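Local coordinates for putative PadR-family transcriptional regulatory protein (Bacteroides fragilis, PDB 5H20) that probably regulates transcription by binding operator DNA as a dimer through winged helix-turn-helix domains of the PadR family, at residues S31-I34 / Q35-E39. Residues are numbered along the deposited sequence; the frame is centred on the assembly and turned at random.
Sequences SDII and QKLKE. With GLC (alpha-D-glucopyranose), chain E.
The flat peptide carbonyl of Ser-31 accepts a hydrogen bond from Gln-35 N, with N to Ser-31 O at 3.1 Å. CB of Gln-35 lies 3.3 Å from Ser-31 O; its chain bends at chi2, and the exposed amide leads away from the turn before it. One residue on, Lys-36 N bonds to Asp-32 O at 2.9 Å, and the aliphatic stem of Lys-36 lies alongside that oxygen, its CG 3.4 Å from Asp-32 O. Beyond CG the chain is extended, and its NZ forms a salt bridge with Glu-26, whereas OD2 of Asp-32 turns back to accept Tyr-29 N. Leu-37 N to Ile-33 O (3.0 Å) and Lys-38 N to Ile-34 O complete four successive i to i+4 bonds. On the buried side Ile-33 and Leu-37 lie side by side, CG2 of Ile-33 touching CD1 of Leu-37 at 3.8 Å; that methyl stands opposite the backbone N across CA–CB, as chi1 of -67° puts CG1 beside the N. Both residues pack on helix 5-23, and Ile-33 also meets Leu-53 of helix 46-58. At the N-terminal end, glucose O2 is gripped twice by Ser-31, by its N at 2.8 Å and its OG at 2.9 Å; Ala-30 N and Lys-76 O also bind the sugar. As in other PadR winged-helix proteins, helix 30-39 is probably the first helix of the helix-turn-helix, and helix 46-58 the recognition helix.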
ATOM      1  N   SER A  31     -17.951 -13.788  -2.099  1.00 64.52           N
ATOM      2  CA  SER A  31     -19.156 -13.152  -2.652  1.00 67.20           C
ATOM      3  C   SER A  31     -19.712 -11.993  -1.817  1.00 67.23           C
ATOM      4  O   SER A  31     -20.322 -11.084  -2.376  1.00 70.42           O
ATOM      5  CB  SER A  31     -20.260 -14.190  -2.878  1.00 70.06           C
ATOM      6  OG  SER A  31     -20.516 -14.918  -1.674  1.00 69.67           O
ATOM      7  N   ASP A  32     -19.530 -12.032  -0.493  1.00 65.32           N
ATOM      8  CA  ASP A  32     -19.937 -10.898   0.352  1.00 66.01           C
ATOM      9  C   ASP A  32     -18.972  -9.738   0.162  1.00 64.53           C
ATOM     10  O   ASP A  32     -19.392  -8.585   0.149  1.00 67.01           O
ATOM     11  CB  ASP A  32     -20.010 -11.268   1.844  1.00 65.19           C
ATOM     12  CG  ASP A  32     -20.950 -12.423   2.124  1.00 66.62           C
ATOM     13  OD1 ASP A  32     -22.049 -12.446   1.527  1.00 69.65           O
ATOM     14  OD2 ASP A  32     -20.599 -13.301   2.958  1.00 65.29           O
ATOM     15  N   ILE A  33     -17.685 -10.063   0.042  1.00 61.31           N
ATOM     16  CA  ILE A  33     -16.628  -9.082  -0.190  1.00 60.36           C
ATOM     17  C   ILE A  33     -16.862  -8.381  -1.529  1.00 62.27           C
ATOM     18  O   ILE A  33     -16.882  -7.149  -1.573  1.00 63.69           O
ATOM     19  CB  ILE A  33     -15.202  -9.692  -0.105  1.00 57.40           C
ATOM     20  CG1 ILE A  33     -14.903 -10.131   1.330  1.00 56.42           C
ATOM     21  CG2 ILE A  33     -14.143  -8.684  -0.576  1.00 57.03           C
ATOM     22  CD1 ILE A  33     -13.730 -11.083   1.467  1.00 54.84           C
ATOM     23  N   ILE A  34     -17.075  -9.178  -2.583  1.00 62.76           N
ATOM     24  CA  ILE A  34     -17.392  -8.678  -3.931  1.00 65.88           C
ATOM     25  C   ILE A  34     -18.605  -7.737  -3.879  1.00 69.97           C
ATOM     26  O   ILE A  34     -18.571  -6.654  -4.478  1.00 72.75           O
ATOM     27  CB  ILE A  34     -17.581  -9.835  -4.965  1.00 66.69           C
ATOM     28  CG1 ILE A  34     -16.242 -10.548  -5.218  1.00 63.97           C
ATOM     29  CG2 ILE A  34     -18.190  -9.334  -6.292  1.00 70.52           C
ATOM     30  CD1 ILE A  34     -16.370 -11.984  -5.759  1.00 65.40           C
ATOM     31  N   GLN A  35     -19.630  -8.139  -3.126  1.00 70.79           N
ATOM     32  CA  GLN A  35     -20.871  -7.375  -2.987  1.00 75.71           C
ATOM     33  C   GLN A  35     -20.687  -6.047  -2.244  1.00 77.23           C
ATOM     34  O   GLN A  35     -21.286  -5.037  -2.623  1.00 81.79           O
ATOM     35  CB  GLN A  35     -21.941  -8.223  -2.293  1.00 76.55           C
ATOM     36  CG  GLN A  35     -23.259  -8.286  -3.045  1.00 81.89           C
ATOM     37  CD  GLN A  35     -24.173  -7.104  -2.774  1.00 87.21           C
ATOM     38  OE1 GLN A  35     -24.345  -6.234  -3.628  1.00 91.26           O
ATOM     39  NE2 GLN A  35     -24.778  -7.077  -1.581  1.00 88.34           N
ATOM     40  N   LYS A  36     -19.865  -6.057  -1.191  1.00 73.39           N
ATOM     41  CA  LYS A  36     -19.586  -4.847  -0.397  1.00 73.11           C
ATOM     42  C   LYS A  36     -18.737  -3.850  -1.173  1.00 72.01           C
ATOM     43  O   LYS A  36     -18.873  -2.632  -0.999  1.00 74.29           O
ATOM     44  CB  LYS A  36     -18.927  -5.204   0.936  1.00 70.71           C
ATOM     45  CG  LYS A  36     -19.909  -5.750   1.962  1.00 73.39           C
ATOM     46  CD  LYS A  36     -19.193  -6.247   3.199  1.00 71.40           C
ATOM     47  CE  LYS A  36     -20.180  -6.799   4.215  1.00 74.97           C
ATOM     48  NZ  LYS A  36     -19.504  -6.995   5.521  1.00 73.80           N
ATOM     49  N   LEU A  37     -17.867  -4.390  -2.026  1.00 69.30           N
ATOM     50  CA  LEU A  37     -17.126  -3.625  -3.001  1.00 69.01           C
ATOM     51  C   LEU A  37     -18.062  -2.973  -4.033  1.00 73.04           C
ATOM     52  O   LEU A  37     -17.857  -1.814  -4.396  1.00 74.44           O
ATOM     53  CB  LEU A  37     -16.055  -4.503  -3.673  1.00 66.26           C
ATOM     54  CG  LEU A  37     -14.814  -4.883  -2.842  1.00 62.77           C
ATOM     55  CD1 LEU A  37     -14.135  -6.117  -3.406  1.00 61.10           C
ATOM     56  CD2 LEU A  37     -13.808  -3.747  -2.730  1.00 62.71           C
ATOM     57  N   LYS A  38     -19.083  -3.714  -4.485  1.00 75.23           N
ATOM     58  CA  LYS A  38     -20.085  -3.221  -5.447  1.00 79.71           C
ATOM     59  C   LYS A  38     -20.832  -1.995  -4.914  1.00 82.91           C
ATOM     60  O   LYS A  38     -21.027  -1.012  -5.646  1.00 86.12           O
ATOM     61  CB  LYS A  38     -21.063  -4.344  -5.839  1.00 82.78           C
ATOM     62  CG  LYS A  38     -22.115  -3.986  -6.886  1.00 88.73           C
ATOM     63  CD  LYS A  38     -21.581  -4.123  -8.301  1.00 89.37           C
ATOM     64  CE  LYS A  38     -22.664  -3.842  -9.331  1.00 96.16           C
ATOM     65  NZ  LYS A  38     -22.083  -3.776 -10.699  1.00 97.02           N
ATOM     66  N   GLU A  39     -21.226  -2.068  -3.642  1.00 82.58           N
ATOM     67  CA  GLU A  39     -21.834  -0.966  -2.894  1.00 85.74           C
ATOM     68  C   GLU A  39     -20.914   0.247  -2.766  1.00 84.64           C
ATOM     69  O   GLU A  39     -21.394   1.373  -2.654  1.00 88.62           O
ATOM     70  CB  GLU A  39     -22.243  -1.443  -1.494  1.00 85.73           C
ATOM     71  CG  GLU A  39     -23.568  -2.189  -1.442  1.00 90.01           C
ATOM     72  CD  GLU A  39     -23.734  -3.019  -0.178  1.00 89.56           C
ATOM     73  OE1 GLU A  39     -23.503  -2.502   0.944  1.00 89.13           O
ATOM     74  OE2 GLU A  39     -24.108  -4.203  -0.305  1.00 90.18           O
TER
HETATM   75  C1  GLC E 204     -18.385 -18.861  -2.683  1.00 79.09           C
HETATM   76  C2  GLC E 204     -17.800 -17.925  -1.626  1.00 79.07           C
HETATM   77  C3  GLC E 204     -16.273 -18.000  -1.484  1.00 80.41           C
HETATM   78  C4  GLC E 204     -15.629 -19.336  -1.868  1.00 85.70           C
HETATM   79  C5  GLC E 204     -16.182 -19.940  -3.170  1.00 87.30           C
HETATM   80  C6  GLC E 204     -16.321 -21.460  -3.049  1.00 87.31           C
HETATM   81  O1  GLC E 204     -19.437 -18.167  -3.361  1.00 76.82           O
HETATM   82  O2  GLC E 204     -18.152 -16.576  -1.950  1.00 74.53           O
HETATM   83  O3  GLC E 204     -15.906 -17.671  -0.138  1.00 72.63           O
HETATM   84  O4  GLC E 204     -14.218 -19.137  -2.030  1.00 89.28           O
HETATM   85  O5  GLC E 204     -17.404 -19.312  -3.642  1.00 85.43           O
HETATM   86  O6  GLC E 204     -15.022 -22.066  -3.123  1.00 89.94           O